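Local coordinates for ribonucleoside triphosphate reductase (Lactobacillus leichmannii, PDB 1L1L), which catalyses the B12-dependent reduction of ribonucleoside triphosphates to deoxyribonucleotides, as an allosterically regulated class II enzyme that works as a monomer, at residues F440-F452 / A528-S541. Residues are numbered along the deposited sequence; the frame is centred on the assembly and turned at random.
Sequences FALAARYAKRVTF and ADQDYSKTLGCNES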
# COMPACT_ATOMS: atom_id res chain seq x y z
N PHE A 440 -0.42 -15.26 -15.82
CA PHE A 440 -1.41 -15.06 -14.78
C PHE A 440 -1.59 -16.28 -13.89
O PHE A 440 -2.01 -16.15 -12.74
CB PHE A 440 -2.74 -14.60 -15.38
CG PHE A 440 -2.73 -13.16 -15.78
CD1 PHE A 440 -2.41 -12.78 -17.08
CD2 PHE A 440 -2.97 -12.16 -14.84
CE1 PHE A 440 -2.32 -11.43 -17.44
CE2 PHE A 440 -2.88 -10.82 -15.18
CZ PHE A 440 -2.55 -10.45 -16.49
N ALA A 441 -1.28 -17.46 -14.41
CA ALA A 441 -1.41 -18.66 -13.60
C ALA A 441 -0.25 -18.70 -12.60
O ALA A 441 -0.42 -19.09 -11.44
CB ALA A 441 -1.42 -19.91 -14.51
N LEU A 442 0.95 -18.30 -13.02
CA LEU A 442 2.08 -18.30 -12.10
C LEU A 442 1.79 -17.23 -11.04
O LEU A 442 2.06 -17.41 -9.86
CB LEU A 442 3.38 -17.95 -12.84
CG LEU A 442 3.96 -19.04 -13.76
CD1 LEU A 442 5.01 -18.44 -14.70
CD2 LEU A 442 4.57 -20.13 -12.91
N ALA A 443 1.20 -16.14 -11.49
CA ALA A 443 0.87 -15.04 -10.57
C ALA A 443 -0.05 -15.56 -9.47
O ALA A 443 0.25 -15.43 -8.28
CB ALA A 443 0.20 -13.92 -11.34
N ALA A 444 -1.16 -16.17 -9.87
CA ALA A 444 -2.13 -16.70 -8.92
C ALA A 444 -1.52 -17.63 -7.87
O ALA A 444 -1.85 -17.56 -6.69
CB ALA A 444 -3.24 -17.42 -9.68
N ARG A 445 -0.61 -18.50 -8.30
CA ARG A 445 0.01 -19.45 -7.38
C ARG A 445 0.97 -18.78 -6.42
O ARG A 445 1.13 -19.22 -5.27
CB ARG A 445 0.74 -20.54 -8.17
CG ARG A 445 -0.18 -21.40 -9.05
CD ARG A 445 0.64 -22.35 -9.96
NE ARG A 445 1.39 -23.34 -9.19
CZ ARG A 445 0.93 -24.56 -8.88
NH1 ARG A 445 -0.27 -24.95 -9.28
NH2 ARG A 445 1.67 -25.37 -8.15
N TYR A 446 1.64 -17.72 -6.88
CA TYR A 446 2.58 -17.00 -6.04
C TYR A 446 1.79 -16.45 -4.87
O TYR A 446 2.11 -16.69 -3.71
CB TYR A 446 3.23 -15.84 -6.82
CG TYR A 446 4.24 -15.02 -6.04
CD1 TYR A 446 3.82 -14.10 -5.06
CD2 TYR A 446 5.61 -15.17 -6.25
CE1 TYR A 446 4.76 -13.37 -4.31
CE2 TYR A 446 6.54 -14.45 -5.51
CZ TYR A 446 6.12 -13.56 -4.55
OH TYR A 446 7.06 -12.87 -3.81
N ALA A 447 0.72 -15.74 -5.20
CA ALA A 447 -0.15 -15.13 -4.20
C ALA A 447 -0.73 -16.18 -3.26
O ALA A 447 -0.67 -16.04 -2.04
CB ALA A 447 -1.27 -14.35 -4.89
N LYS A 448 -1.30 -17.23 -3.85
CA LYS A 448 -1.90 -18.30 -3.06
C LYS A 448 -0.94 -18.79 -1.98
O LYS A 448 -1.35 -19.07 -0.85
CB LYS A 448 -2.29 -19.47 -3.95
CG LYS A 448 -3.29 -20.41 -3.30
CD LYS A 448 -4.69 -19.80 -3.35
CE LYS A 448 -5.69 -20.65 -2.58
NZ LYS A 448 -7.08 -20.24 -2.91
N ARG A 449 0.33 -18.91 -2.33
CA ARG A 449 1.31 -19.39 -1.36
C ARG A 449 1.50 -18.42 -0.19
O ARG A 449 1.58 -18.84 0.97
CB ARG A 449 2.65 -19.67 -2.05
CG ARG A 449 2.70 -21.06 -2.73
CD ARG A 449 4.14 -21.46 -3.10
NE ARG A 449 4.70 -20.62 -4.16
CZ ARG A 449 4.37 -20.70 -5.45
NH1 ARG A 449 3.48 -21.59 -5.86
NH2 ARG A 449 4.94 -19.88 -6.32
N VAL A 450 1.56 -17.13 -0.49
CA VAL A 450 1.72 -16.14 0.57
C VAL A 450 0.68 -16.39 1.67
O VAL A 450 0.96 -16.20 2.86
CB VAL A 450 1.58 -14.70 0.01
CG1 VAL A 450 1.54 -13.69 1.14
CG2 VAL A 450 2.75 -14.39 -0.91
N THR A 451 -0.52 -16.84 1.30
CA THR A 451 -1.57 -17.09 2.28
C THR A 451 -1.24 -18.20 3.29
O THR A 451 -2.01 -18.43 4.23
CB THR A 451 -2.92 -17.42 1.61
OG1 THR A 451 -2.87 -18.74 1.04
CG2 THR A 451 -3.23 -16.42 0.53
N PHE A 452 -0.13 -18.90 3.09
CA PHE A 452 0.26 -19.95 4.04
C PHE A 452 1.42 -19.49 4.92
O PHE A 452 1.97 -20.27 5.70
CB PHE A 452 0.64 -21.25 3.30
CG PHE A 452 -0.53 -21.97 2.70
CD1 PHE A 452 -1.02 -21.62 1.45
CD2 PHE A 452 -1.16 -23.00 3.40
CE1 PHE A 452 -2.11 -22.27 0.90
CE2 PHE A 452 -2.26 -23.66 2.85
CZ PHE A 452 -2.74 -23.30 1.60
N ALA A 528 -6.48 -21.28 -12.63
CA ALA A 528 -5.24 -21.51 -11.92
C ALA A 528 -5.50 -21.67 -10.42
O ALA A 528 -4.94 -22.56 -9.78
CB ALA A 528 -4.28 -20.34 -12.16
N ASP A 529 -6.35 -20.82 -9.86
CA ASP A 529 -6.66 -20.91 -8.43
C ASP A 529 -7.49 -22.16 -8.10
O ASP A 529 -7.27 -22.79 -7.08
CB ASP A 529 -7.43 -19.67 -7.96
CG ASP A 529 -8.02 -19.84 -6.56
OD1 ASP A 529 -7.25 -19.96 -5.58
OD2 ASP A 529 -9.27 -19.85 -6.45
N GLN A 530 -8.42 -22.52 -8.97
CA GLN A 530 -9.25 -23.70 -8.72
C GLN A 530 -8.39 -24.96 -8.65
O GLN A 530 -8.50 -25.75 -7.71
CB GLN A 530 -10.31 -23.86 -9.81
CG GLN A 530 -11.32 -22.72 -9.87
CD GLN A 530 -12.34 -22.91 -10.98
OE1 GLN A 530 -11.99 -23.24 -12.11
NE2 GLN A 530 -13.61 -22.67 -10.67
N ASP A 531 -7.53 -25.15 -9.65
CA ASP A 531 -6.68 -26.34 -9.68
C ASP A 531 -5.70 -26.38 -8.50
O ASP A 531 -5.55 -27.42 -7.86
CB ASP A 531 -5.90 -26.41 -11.00
CG ASP A 531 -6.81 -26.36 -12.22
OD1 ASP A 531 -8.03 -26.58 -12.08
OD2 ASP A 531 -6.30 -26.10 -13.34
N TYR A 532 -5.04 -25.26 -8.21
CA TYR A 532 -4.08 -25.20 -7.12
C TYR A 532 -4.74 -25.40 -5.76
O TYR A 532 -4.12 -25.90 -4.82
CB TYR A 532 -3.32 -23.87 -7.14
CG TYR A 532 -1.99 -23.85 -6.39
CD1 TYR A 532 -1.27 -25.03 -6.18
CD2 TYR A 532 -1.44 -22.65 -5.95
CE1 TYR A 532 -0.02 -25.00 -5.55
CE2 TYR A 532 -0.19 -22.62 -5.32
CZ TYR A 532 0.51 -23.79 -5.12
OH TYR A 532 1.74 -23.74 -4.50
N SER A 533 -6.00 -24.99 -5.66
CA SER A 533 -6.74 -25.13 -4.41
C SER A 533 -6.98 -26.62 -4.18
O SER A 533 -6.90 -27.11 -3.06
CB SER A 533 -8.06 -24.37 -4.49
OG SER A 533 -7.83 -22.99 -4.64
N LYS A 534 -7.28 -27.33 -5.26
CA LYS A 534 -7.52 -28.77 -5.19
C LYS A 534 -6.24 -29.46 -4.70
O LYS A 534 -6.24 -30.15 -3.69
CB LYS A 534 -7.91 -29.30 -6.57
CG LYS A 534 -7.97 -30.82 -6.67
CD LYS A 534 -8.88 -31.40 -5.59
CE LYS A 534 -8.94 -32.92 -5.62
NZ LYS A 534 -9.76 -33.43 -4.49
N THR A 535 -5.15 -29.25 -5.43
CA THR A 535 -3.86 -29.84 -5.10
C THR A 535 -3.45 -29.63 -3.64
O THR A 535 -2.99 -30.56 -2.98
CB THR A 535 -2.74 -29.25 -5.99
OG1 THR A 535 -2.97 -29.62 -7.36
CG2 THR A 535 -1.41 -29.76 -5.54
N LEU A 536 -3.61 -28.40 -3.16
CA LEU A 536 -3.25 -28.08 -1.79
C LEU A 536 -4.32 -28.49 -0.79
O LEU A 536 -4.04 -28.71 0.39
CB LEU A 536 -3.00 -26.57 -1.66
CG LEU A 536 -1.81 -26.04 -2.45
CD1 LEU A 536 -1.64 -24.55 -2.16
CD2 LEU A 536 -0.56 -26.80 -2.06
N GLY A 537 -5.55 -28.59 -1.27
CA GLY A 537 -6.65 -28.98 -0.41
C GLY A 537 -7.18 -27.86 0.47
O GLY A 537 -7.75 -28.12 1.53
N CYS A 538 -7.00 -26.61 0.04
CA CYS A 538 -7.49 -25.45 0.80
C CYS A 538 -8.69 -24.84 0.10
O CYS A 538 -9.11 -25.32 -0.95
CB CYS A 538 -6.40 -24.39 0.90
SG CYS A 538 -6.06 -23.58 -0.69
N ASN A 539 -9.23 -23.77 0.67
CA ASN A 539 -10.37 -23.09 0.08
C ASN A 539 -9.94 -22.31 -1.16
O ASN A 539 -8.79 -21.89 -1.25
CB ASN A 539 -10.99 -22.13 1.09
CG ASN A 539 -11.62 -22.85 2.25
OD1 ASN A 539 -12.55 -23.62 2.07
ND2 ASN A 539 -11.11 -22.60 3.45
N GLU A 540 -10.86 -22.13 -2.10
CA GLU A 540 -10.55 -21.39 -3.31
C GLU A 540 -10.63 -19.92 -2.94
O GLU A 540 -11.42 -19.55 -2.07
CB GLU A 540 -11.57 -21.71 -4.40
CG GLU A 540 -11.75 -23.21 -4.64
CD GLU A 540 -12.53 -23.53 -5.90
OE1 GLU A 540 -13.52 -22.81 -6.20
OE2 GLU A 540 -12.18 -24.51 -6.60
N SER A 541 -9.82 -19.08 -3.57
CA SER A 541 -9.81 -17.64 -3.30
C SER A 541 -11.18 -17.00 -3.47
O SER A 541 -11.80 -17.13 -4.53
CB SER A 541 -8.81 -16.95 -4.23
OG SER A 541 -7.50 -17.44 -4.01
O HOH W 1 -4.19 -19.63 -6.66
O HOH W 2 -2.66 -23.97 -11.04
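K448 NZ reaches D529 OD1 at 2.7 Å, a salt bridge made on the carboxylate's syn lone pair, and donates a second bond to N539 O at 2.9 Å, in the carbonyl plane; S533 OG accepts a third, weak one. With CG anti to the backbone N (chi1 -162°) and a bend at chi2, the K448 chain slips past Y532, its CB and CG skirting CD2, and ends between the helix 528-536 and the loop 537-541 that follows it. The carboxylate is itself held from that loop, since S541 N donates to D529 OD2, so the buried ammonium ties helix and loop together.

Y532 is sandwiched. The R445 guanidinium stacks on one face, CZ standing 3.6 Å from the ring centroid and the planes inclined by 29°, a cation-pi contact; L536 CD1 of its own helix sits over the centre of the opposite face. At the ring's tip, R449 NH1 donates to Y532 OH in the guanidinium plane (3.1 Å). E81 forms salt bridges with both arginines, N59 OD1 accepts from R449 NE, and D63 bonds Y532 OH, while a water joins R445 NH1 to A528 O.

At the two ends the packing is apolar. A528 CB lies 3.6 Å from A441 CA and also touches A444 CB, and the A441 and A528 CA atoms come within 5.1 Å. F452 meets C538 CB at its ring edge and L536 CD1 obliquely.

The axes approach to 9.3 Å and cross at -44°, splaying toward K448 and Y532: an alanine-lined helix-helix crossing. Helix 528-536 then ends in a Schellman motif, with G537 at positive phi as C' and C538 N bonded weakly to S533 O, turning the chain into the loop that brings N539 O to K448.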